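Transcription termination factor FttA (Methanosarcina mazei, PDB 2XR1) probably terminates transcription by cutting nascent RNA at the exit channel of RNA polymerase with a zinc-dependent metallo-beta-lactamase nuclease, and then degrades the released RNA. Local coordinates at residues G354-E359 and G582-R587; V243-L248 and A330-G335; T361-P366 and E463-D468. All coordinates share one frame; numbering follows the deposited sequence.

Contact 1 of 3, residues G354-E359 and G582-R587. With ZN (zinc ion), chain E; ZN (zinc ion), chain F.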
loop_
_atom_site.group_PDB
_atom_site.type_symbol
_atom_site.label_atom_id
_atom_site.label_comp_id
_atom_site.label_asym_id
_atom_site.label_seq_id
_atom_site.Cartn_x
_atom_site.Cartn_y
_atom_site.Cartn_z
ATOM N N GLY B 354 4.371 -14.229 -14.523
ATOM C CA GLY B 354 5.109 -15.260 -13.752
ATOM C C GLY B 354 6.445 -15.439 -14.476
ATOM O O GLY B 354 6.905 -14.515 -15.178
ATOM N N ASP B 355 7.061 -16.608 -14.304
ATOM C CA ASP B 355 8.269 -16.967 -15.009
ATOM C C ASP B 355 7.816 -17.530 -16.375
ATOM O O ASP B 355 6.820 -18.254 -16.438
ATOM C CB ASP B 355 9.063 -17.990 -14.208
ATOM C CG ASP B 355 9.638 -17.428 -12.870
ATOM O OD1 ASP B 355 9.456 -16.195 -12.675
ATOM O OD2 ASP B 355 10.252 -18.205 -12.044
ATOM N N TYR B 356 8.492 -17.166 -17.464
ATOM C CA TYR B 356 8.110 -17.625 -18.761
ATOM C C TYR B 356 9.260 -17.761 -19.710
ATOM O O TYR B 356 10.308 -17.161 -19.490
ATOM C CB TYR B 356 7.110 -16.678 -19.379
ATOM C CG TYR B 356 7.586 -15.291 -19.692
ATOM C CD1 TYR B 356 7.506 -14.269 -18.734
ATOM C CD2 TYR B 356 8.021 -14.963 -20.971
ATOM C CE1 TYR B 356 7.913 -12.978 -19.043
ATOM C CE2 TYR B 356 8.413 -13.683 -21.315
ATOM C CZ TYR B 356 8.369 -12.689 -20.345
ATOM O OH TYR B 356 8.744 -11.409 -20.667
ATOM N N LYS B 357 9.047 -18.517 -20.791
ATOM C CA LYS B 357 10.010 -18.629 -21.868
ATOM C C LYS B 357 9.342 -18.496 -23.227
ATOM O O LYS B 357 8.623 -19.388 -23.682
ATOM C CB LYS B 357 10.766 -19.956 -21.793
ATOM C CG LYS B 357 11.917 -20.037 -22.793
ATOM C CD LYS B 357 13.114 -20.856 -22.263
ATOM C CE LYS B 357 14.275 -21.025 -23.270
ATOM N NZ LYS B 357 15.177 -19.837 -23.357
ATOM N N TYR B 358 9.652 -17.388 -23.893
ATOM C CA TYR B 358 9.124 -17.085 -25.209
ATOM C C TYR B 358 9.911 -17.766 -26.268
ATOM O O TYR B 358 10.556 -17.125 -27.038
ATOM C CB TYR B 358 9.136 -15.569 -25.424
ATOM C CG TYR B 358 8.340 -15.080 -26.608
ATOM C CD1 TYR B 358 7.094 -15.607 -26.899
ATOM C CD2 TYR B 358 8.820 -14.050 -27.417
ATOM C CE1 TYR B 358 6.379 -15.165 -27.974
ATOM C CE2 TYR B 358 8.094 -13.584 -28.484
ATOM C CZ TYR B 358 6.873 -14.158 -28.755
ATOM O OH TYR B 358 6.110 -13.736 -29.783
ATOM N N GLU B 359 9.864 -19.086 -26.290
ATOM C CA GLU B 359 10.616 -19.877 -27.256
ATOM C C GLU B 359 10.142 -21.290 -27.146
ATOM O O GLU B 359 9.826 -21.713 -26.089
ATOM C CB GLU B 359 12.105 -19.831 -26.990
ATOM C CG GLU B 359 12.912 -20.612 -28.049
ATOM C CD GLU B 359 14.358 -20.916 -27.613
ATOM O OE1 GLU B 359 14.800 -20.391 -26.547
ATOM O OE2 GLU B 359 15.064 -21.671 -28.348
ATOM N N GLY B 582 14.986 -22.483 -18.364
ATOM C CA GLY B 582 13.542 -22.359 -18.594
ATOM C C GLY B 582 13.016 -20.923 -18.550
ATOM O O GLY B 582 11.808 -20.716 -18.463
ATOM N N HIS B 583 13.919 -19.939 -18.613
ATOM C CA HIS B 583 13.561 -18.528 -18.770
ATOM C C HIS B 583 13.936 -17.942 -20.119
ATOM O O HIS B 583 14.918 -18.331 -20.764
ATOM C CB HIS B 583 14.299 -17.698 -17.754
ATOM C CG HIS B 583 13.906 -17.965 -16.330
ATOM N ND1 HIS B 583 12.822 -17.355 -15.728
ATOM C CD2 HIS B 583 14.500 -18.726 -15.376
ATOM C CE1 HIS B 583 12.776 -17.735 -14.466
ATOM N NE2 HIS B 583 13.789 -18.552 -14.226
ATOM N N SER B 584 13.154 -16.965 -20.525
ATOM C CA SER B 584 13.447 -16.155 -21.659
ATOM C C SER B 584 14.743 -15.435 -21.420
ATOM O O SER B 584 14.916 -14.843 -20.381
ATOM C CB SER B 584 12.341 -15.110 -21.829
ATOM O OG SER B 584 11.170 -15.700 -22.275
ATOM N N ASP B 585 15.652 -15.454 -22.385
ATOM C CA ASP B 585 16.862 -14.645 -22.277
ATOM C C ASP B 585 16.518 -13.172 -22.574
ATOM O O ASP B 585 15.340 -12.826 -22.709
ATOM C CB ASP B 585 17.972 -15.191 -23.182
ATOM C CG ASP B 585 17.788 -14.849 -24.679
ATOM O OD1 ASP B 585 16.724 -14.293 -25.064
ATOM O OD2 ASP B 585 18.727 -15.144 -25.487
ATOM N N ARG B 586 17.529 -12.314 -22.648
ATOM C CA ARG B 586 17.281 -10.887 -22.837
ATOM C C ARG B 586 16.519 -10.631 -24.131
ATOM O O ARG B 586 15.528 -9.957 -24.120
ATOM C CB ARG B 586 18.591 -10.103 -22.794
ATOM C CG ARG B 586 18.537 -8.744 -23.416
ATOM C CD ARG B 586 17.887 -7.691 -22.518
ATOM N NE ARG B 586 18.094 -6.399 -23.143
ATOM C CZ ARG B 586 18.087 -5.217 -22.543
ATOM N NH1 ARG B 586 17.878 -5.086 -21.243
ATOM N NH2 ARG B 586 18.318 -4.145 -23.279
ATOM N N ARG B 587 16.973 -11.211 -25.231
ATOM C CA ARG B 587 16.287 -11.089 -26.513
ATOM C C ARG B 587 14.803 -11.510 -26.390
ATOM O O ARG B 587 13.894 -10.833 -26.825
ATOM C CB ARG B 587 16.965 -11.935 -27.577
ATOM C CG ARG B 587 16.658 -11.466 -29.004
ATOM C CD ARG B 587 17.102 -12.475 -30.071
ATOM N NE ARG B 587 16.054 -13.479 -30.314
ATOM C CZ ARG B 587 16.076 -14.751 -29.876
ATOM N NH1 ARG B 587 17.122 -15.236 -29.174
ATOM N NH2 ARG B 587 15.054 -15.560 -30.152
HETATM ZN ZN ZN E . 10.291 -20.516 -11.744
HETATM ZN ZN ZN F . 10.920 -17.816 -10.088
#
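Ser584 ties the two loops together with three hydrogen bonds to the backbone of Tyr356 and Tyr358. Ser584 N donates to Tyr356 O at 3.0 Å, in the carbonyl plane and on a lone pair. Ser584 OG donates to Tyr356 O at 3.3 Å, from above that plane, and so a single carbonyl holds two donors. Ser584 OG also accepts from Tyr358 N at 2.8 Å, in a nearly straight bond (164° at the hydrogen). With chi1 at -72°, OG lies beside Ser584's own backbone N, which lets N and hydroxyl grip Tyr356 O together. The phenol OH of Tyr356 bonds to Ser379.

The chain of Lys357 runs alongside 582-584. Lys357 NZ donates to His583 O at 3.0 Å, well above the carbonyl plane. Gln390 takes a further bond from NZ, and Glu359 OE1 a weak one that is part of a salt bridge.

Nearer the metals, Asp355 OD2 bridges both zinc ions, 2.1 Å from the zinc of chain F and 2.3 Å from the zinc of chain E. The edge of the His583 ring approaches this oxygen, His583 CE1 lying 3.5 Å from Asp355 OD2, with ring and carboxylate planes 57° apart; ND1 of the ring is bonded to Glu380. Gly582 O accepts from ND1 of the zinc ligand His332. The pairing brings the bridging aspartate of the metallo-beta-lactamase fold up to His583 and Glu380, which probably correspond to motifs B and A of beta-CASP nucleases, at the edge of a two-zinc site.

Contact 2 of 3, residues V243-L248 and A330-G335. With ZN (zinc ion), chain E.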
loop_
_atom_site.group_PDB
_atom_site.type_symbol
_atom_site.label_atom_id
_atom_site.label_comp_id
_atom_site.label_asym_id
_atom_site.label_seq_id
_atom_site.Cartn_x
_atom_site.Cartn_y
_atom_site.Cartn_z
ATOM N N VAL B 243 -1.336 -19.166 -7.853
ATOM C CA VAL B 243 0.010 -19.700 -7.943
ATOM C C VAL B 243 0.317 -19.844 -9.440
ATOM O O VAL B 243 -0.357 -20.579 -10.176
ATOM C CB VAL B 243 0.111 -21.054 -7.220
ATOM C CG1 VAL B 243 1.462 -21.644 -7.410
ATOM C CG2 VAL B 243 -0.238 -20.922 -5.697
ATOM N N THR B 244 1.344 -19.141 -9.885
ATOM C CA THR B 244 1.661 -19.075 -11.292
ATOM C C THR B 244 2.359 -20.349 -11.769
ATOM O O THR B 244 2.132 -20.784 -12.893
ATOM C CB THR B 244 2.577 -17.900 -11.582
ATOM O OG1 THR B 244 3.751 -18.076 -10.817
ATOM C CG2 THR B 244 1.952 -16.580 -11.213
ATOM N N HIS B 245 3.205 -20.937 -10.921
ATOM C CA HIS B 245 3.833 -22.214 -11.236
ATOM C C HIS B 245 4.408 -22.798 -9.956
ATOM O O HIS B 245 4.412 -22.144 -8.926
ATOM C CB HIS B 245 4.911 -22.113 -12.340
ATOM C CG HIS B 245 6.109 -21.293 -11.979
ATOM N ND1 HIS B 245 6.071 -19.918 -11.855
ATOM C CD2 HIS B 245 7.399 -21.654 -11.757
ATOM C CE1 HIS B 245 7.285 -19.476 -11.562
ATOM N NE2 HIS B 245 8.113 -20.503 -11.522
ATOM N N ALA B 246 4.890 -24.034 -10.038
ATOM C CA ALA B 246 5.149 -24.830 -8.845
ATOM C C ALA B 246 6.423 -24.512 -8.127
ATOM O O ALA B 246 6.635 -25.036 -7.067
ATOM C CB ALA B 246 5.130 -26.309 -9.175
ATOM N N HIS B 247 7.269 -23.643 -8.673
ATOM C CA HIS B 247 8.553 -23.378 -8.036
ATOM C C HIS B 247 8.386 -22.837 -6.611
ATOM O O HIS B 247 7.523 -22.013 -6.344
ATOM C CB HIS B 247 9.408 -22.448 -8.873
ATOM C CG HIS B 247 10.121 -23.117 -10.006
ATOM N ND1 HIS B 247 10.414 -22.460 -11.181
ATOM C CD2 HIS B 247 10.628 -24.359 -10.129
ATOM C CE1 HIS B 247 11.065 -23.281 -11.982
ATOM N NE2 HIS B 247 11.202 -24.439 -11.370
ATOM N N LEU B 248 9.227 -23.330 -5.714
ATOM C CA LEU B 248 9.189 -22.914 -4.327
ATOM C C LEU B 248 9.192 -21.398 -4.155
ATOM O O LEU B 248 8.452 -20.890 -3.340
ATOM C CB LEU B 248 10.305 -23.582 -3.524
ATOM C CG LEU B 248 9.802 -24.926 -2.980
ATOM C CD1 LEU B 248 10.933 -25.821 -2.548
ATOM C CD2 LEU B 248 8.743 -24.742 -1.867
ATOM N N ALA B 330 2.982 -20.680 -20.216
ATOM C CA ALA B 330 4.115 -19.764 -19.951
ATOM C C ALA B 330 5.397 -20.304 -20.549
ATOM O O ALA B 330 6.317 -19.549 -20.753
ATOM C CB ALA B 330 4.309 -19.532 -18.464
ATOM N N GLY B 331 5.473 -21.619 -20.766
ATOM C CA GLY B 331 6.655 -22.253 -21.331
ATOM C C GLY B 331 7.812 -22.445 -20.371
ATOM O O GLY B 331 8.908 -22.782 -20.799
ATOM N N HIS B 332 7.593 -22.280 -19.066
ATOM C CA HIS B 332 8.686 -22.274 -18.093
ATOM C C HIS B 332 8.861 -23.672 -17.508
ATOM O O HIS B 332 9.913 -24.261 -17.630
ATOM C CB HIS B 332 8.359 -21.236 -17.029
ATOM C CG HIS B 332 9.313 -21.183 -15.873
ATOM N ND1 HIS B 332 10.642 -20.859 -16.015
ATOM C CD2 HIS B 332 9.099 -21.324 -14.544
ATOM C CE1 HIS B 332 11.209 -20.812 -14.821
ATOM N NE2 HIS B 332 10.295 -21.090 -13.909
ATOM N N ILE B 333 7.839 -24.192 -16.837
ATOM C CA ILE B 333 7.850 -25.558 -16.346
ATOM C C ILE B 333 6.465 -26.102 -16.535
ATOM O O ILE B 333 5.569 -25.350 -16.884
ATOM C CB ILE B 333 8.264 -25.714 -14.879
ATOM C CG1 ILE B 333 7.309 -25.012 -13.931
ATOM C CG2 ILE B 333 9.629 -25.272 -14.682
ATOM C CD1 ILE B 333 7.555 -25.354 -12.398
ATOM N N LEU B 334 6.320 -27.401 -16.326
ATOM C CA LEU B 334 5.076 -28.097 -16.476
ATOM C C LEU B 334 4.021 -27.386 -15.740
ATOM O O LEU B 334 4.050 -27.343 -14.537
ATOM C CB LEU B 334 5.187 -29.541 -15.939
ATOM C CG LEU B 334 3.968 -30.445 -16.121
ATOM C CD1 LEU B 334 3.630 -30.683 -17.601
ATOM C CD2 LEU B 334 4.196 -31.745 -15.378
ATOM N N GLY B 335 3.069 -26.830 -16.467
ATOM C CA GLY B 335 1.880 -26.224 -15.859
ATOM C C GLY B 335 2.031 -24.763 -15.597
ATOM O O GLY B 335 1.112 -24.166 -15.061
HETATM ZN ZN ZN E . 10.291 -20.516 -11.744
#
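His245 and His247, the two histidines that open the HxHxDH signature of the metallo-beta-lactamase superfamily, meet His332 around one zinc ion. His245 NE2 binds the metal at 2.2 Å, His247 ND1 at 2.0 Å and His332 NE2 at 2.2 Å, with Asp355 OD2 as the fourth ligand. The metal sets how the rings meet. His332 turns its CD2 edge onto the face of His245 in an offset edge-to-face pair, planes 89° apart, CD2 to CD2 3.3 Å. His247 and His332 instead come tip to tip, rim against rim, neither ring lying over the other.

Ile333 packs against the rings. Its CG1 sits between backbone N and carbonyl carbon (chi1 62°), and Ile333 CD1 ends over the centre of the His247 face, 3.9 Å from the ring centroid and 10° off the normal, a CH-pi contact. The same methyl lies at the edge of the His245 ring and against Ala246 CB.

In His245 and His247 the ring nitrogen not on zinc has a partner that helps fix its ring: His245 ND1 donates to Thr244 OG1, itself bonded to Asp212, at 3.1 Å, and His247 NE2 bonds to Val421 O. One loop leads from strand 240-242 into helix 248-251, where His247 is the N-cap residue. The other joins strands 323-329 and 337-343, while helix 270-290 packs on Ala246 and Leu334.

Contact 3 of 3, residues T361-P366 and E463-D468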
loop_
_atom_site.group_PDB
_atom_site.type_symbol
_atom_site.label_atom_id
_atom_site.label_comp_id
_atom_site.label_asym_id
_atom_site.label_seq_id
_atom_site.Cartn_x
_atom_site.Cartn_y
_atom_site.Cartn_z
ATOM N N THR B 361 10.596 -25.096 -26.698
ATOM C CA THR B 361 11.654 -25.873 -26.065
ATOM C C THR B 361 11.357 -27.347 -26.273
ATOM O O THR B 361 10.354 -27.678 -26.902
ATOM C CB THR B 361 11.770 -25.518 -24.560
ATOM O OG1 THR B 361 10.529 -25.786 -23.885
ATOM C CG2 THR B 361 12.160 -24.022 -24.397
ATOM N N ARG B 362 12.224 -28.236 -25.799
ATOM C CA ARG B 362 11.964 -29.642 -25.963
ATOM C C ARG B 362 10.653 -30.064 -25.299
ATOM O O ARG B 362 10.007 -30.977 -25.776
ATOM C CB ARG B 362 13.127 -30.511 -25.428
ATOM C CG ARG B 362 14.480 -30.287 -26.092
ATOM C CD ARG B 362 14.415 -30.449 -27.583
ATOM N NE ARG B 362 14.209 -31.844 -27.865
ATOM C CZ ARG B 362 15.195 -32.717 -28.009
ATOM N NH1 ARG B 362 16.468 -32.312 -27.941
ATOM N NH2 ARG B 362 14.915 -33.997 -28.245
ATOM N N LEU B 363 10.273 -29.429 -24.198
ATOM C CA LEU B 363 9.106 -29.856 -23.420
ATOM C C LEU B 363 7.843 -29.042 -23.704
ATOM O O LEU B 363 6.732 -29.590 -23.719
ATOM C CB LEU B 363 9.389 -29.775 -21.913
ATOM C CG LEU B 363 10.298 -30.799 -21.227
ATOM C CD1 LEU B 363 10.516 -30.331 -19.818
ATOM C CD2 LEU B 363 9.674 -32.153 -21.194
ATOM N N PHE B 364 7.999 -27.746 -23.911
ATOM C CA PHE B 364 6.853 -26.835 -23.909
ATOM C C PHE B 364 6.742 -25.937 -25.143
ATOM O O PHE B 364 7.667 -25.861 -25.956
ATOM C CB PHE B 364 6.940 -25.954 -22.691
ATOM C CG PHE B 364 7.157 -26.711 -21.417
ATOM C CD1 PHE B 364 6.183 -27.610 -20.950
ATOM C CD2 PHE B 364 8.324 -26.505 -20.655
ATOM C CE1 PHE B 364 6.379 -28.285 -19.757
ATOM C CE2 PHE B 364 8.526 -27.200 -19.467
ATOM C CZ PHE B 364 7.554 -28.081 -19.014
ATOM N N ASP B 365 5.585 -25.309 -25.295
ATOM C CA ASP B 365 5.364 -24.348 -26.374
ATOM C C ASP B 365 5.739 -22.975 -25.831
ATOM O O ASP B 365 5.884 -22.807 -24.634
ATOM C CB ASP B 365 3.908 -24.346 -26.821
ATOM C CG ASP B 365 3.457 -25.680 -27.404
ATOM O OD1 ASP B 365 4.001 -26.124 -28.470
ATOM O OD2 ASP B 365 2.513 -26.279 -26.784
ATOM N N PRO B 366 5.895 -21.988 -26.718
ATOM C CA PRO B 366 6.298 -20.665 -26.255
ATOM C C PRO B 366 5.272 -20.032 -25.377
ATOM O O PRO B 366 4.101 -20.322 -25.521
ATOM C CB PRO B 366 6.404 -19.832 -27.553
ATOM C CG PRO B 366 6.338 -20.802 -28.727
ATOM C CD PRO B 366 5.776 -22.095 -28.204
ATOM N N GLU B 463 -1.280 -33.074 -21.925
ATOM C CA GLU B 463 -1.810 -31.810 -22.506
ATOM C C GLU B 463 -0.985 -30.572 -22.150
ATOM O O GLU B 463 -1.149 -29.547 -22.763
ATOM C CB GLU B 463 -3.231 -31.531 -22.007
ATOM C CG GLU B 463 -4.375 -31.843 -22.947
ATOM C CD GLU B 463 -4.701 -33.276 -22.979
ATOM O OE1 GLU B 463 -3.701 -34.042 -23.035
ATOM O OE2 GLU B 463 -5.922 -33.632 -22.959
ATOM N N TYR B 464 -0.118 -30.656 -21.144
ATOM C CA TYR B 464 0.683 -29.517 -20.723
ATOM C C TYR B 464 2.071 -29.512 -21.334
ATOM O O TYR B 464 2.840 -28.573 -21.126
ATOM C CB TYR B 464 0.699 -29.393 -19.180
ATOM C CG TYR B 464 -0.623 -28.839 -18.720
ATOM C CD1 TYR B 464 -0.826 -27.470 -18.642
ATOM C CD2 TYR B 464 -1.712 -29.678 -18.470
ATOM C CE1 TYR B 464 -2.048 -26.942 -18.291
ATOM C CE2 TYR B 464 -2.958 -29.157 -18.116
ATOM C CZ TYR B 464 -3.115 -27.782 -18.028
ATOM O OH TYR B 464 -4.324 -27.202 -17.704
ATOM N N LEU B 465 2.355 -30.521 -22.135
ATOM C CA LEU B 465 3.557 -30.602 -22.961
ATOM C C LEU B 465 3.256 -30.168 -24.413
ATOM O O LEU B 465 2.094 -30.203 -24.844
ATOM C CB LEU B 465 4.018 -32.064 -23.013
ATOM C CG LEU B 465 4.188 -32.797 -21.691
ATOM C CD1 LEU B 465 4.336 -34.302 -21.871
ATOM C CD2 LEU B 465 5.394 -32.201 -20.954
ATOM N N ASN B 466 4.295 -29.844 -25.185
ATOM C CA ASN B 466 4.128 -29.545 -26.609
ATOM C C ASN B 466 3.812 -30.812 -27.410
ATOM O O ASN B 466 3.981 -31.918 -26.908
ATOM C CB ASN B 466 5.353 -28.797 -27.173
ATOM C CG ASN B 466 6.618 -29.657 -27.207
ATOM O OD1 ASN B 466 6.579 -30.822 -27.566
ATOM N ND2 ASN B 466 7.739 -29.074 -26.847
ATOM N N ASN B 467 3.363 -30.643 -28.650
ATOM C CA ASN B 467 2.971 -31.768 -29.525
ATOM C C ASN B 467 3.989 -32.905 -29.664
ATOM O O ASN B 467 3.621 -34.081 -29.751
ATOM C CB ASN B 467 2.671 -31.261 -30.947
ATOM C CG ASN B 467 1.244 -30.734 -31.110
ATOM O OD1 ASN B 467 0.688 -30.098 -30.218
ATOM N ND2 ASN B 467 0.632 -31.042 -32.273
ATOM N N ASP B 468 5.273 -32.554 -29.736
ATOM C CA ASP B 468 6.276 -33.555 -30.010
ATOM C C ASP B 468 6.533 -34.414 -28.798
ATOM O O ASP B 468 6.614 -35.636 -28.915
ATOM C CB ASP B 468 7.546 -32.917 -30.499
ATOM C CG ASP B 468 7.383 -32.282 -31.877
ATOM O OD1 ASP B 468 6.531 -32.791 -32.684
ATOM O OD2 ASP B 468 8.114 -31.269 -32.138
HETATM O O HOH W 1 3.311 -25.933 -23.294
#
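Asn466, N-cap of helix 467-472 in the beta-CASP domain, reaches with its side chain into the loop 361-366 of the metallo-beta-lactamase domain. Asn466 N donates to Leu363 O at 2.9 Å, close to straight at 168°. With CG between backbone N and carbonyl carbon (chi1 67°), the amide swings toward the same loop, and Asn466 ND2 makes two weak bonds, to Arg362 O at 3.1 Å and to Phe364 O. OD1, on the other branch, turns back to its own helix, accepting from Leu469 N and weakly from Asp468 N.

Within the loop, Phe364 N donates to Thr361 OG1 at 3.2 Å, an ST motif, and Thr361 N donates to Phe364 O. The carboxylate of Asp365 lies across the base of Asn466, its plane 57° from the amide, with Asp365 OD1 3.3 Å from Asn466 CB.

Apolar groups gather on Leu363, Phe364 and Leu465. Leu363 CB sits over the centre of one face of the Phe364 ring. Leu465 CD2 comes at that ring obliquely, 4.2 Å from Phe364 CE1, and also touches Leu363 CD2. Beyond the two segments, Phe364 and Tyr464 both pack on Leu334, in the loop that carries the zinc ligand His332. The rim of the Phe364 ring meets Tyr464 O, in plane, at CD1 (3.5 Å). That carbonyl also takes a weak bond from a water, which accepts from Asp365 N at 3.1 Å.

The three contacts form a cluster with centres 12 to 14 Å apart. Along the chain, contact 2 closes first; 354-359 and 361-366 follow in one long loop between strands 348-352 and 376-380, and contact 3 finds its partner 463-468 before contact 1 finds 582-587. Contacts 1 and 2 share a zinc ion and are joined by a histidine-to-backbone bond and by one that Lys357 N donates to Ala330 O. Contact 3 reaches contact 2 through Phe364, packed against 333-334. One loop thus links the metal site to the beta-CASP domain through contact 3 and to the returning C-terminal part of the metallo-beta-lactamase domain through contact 1.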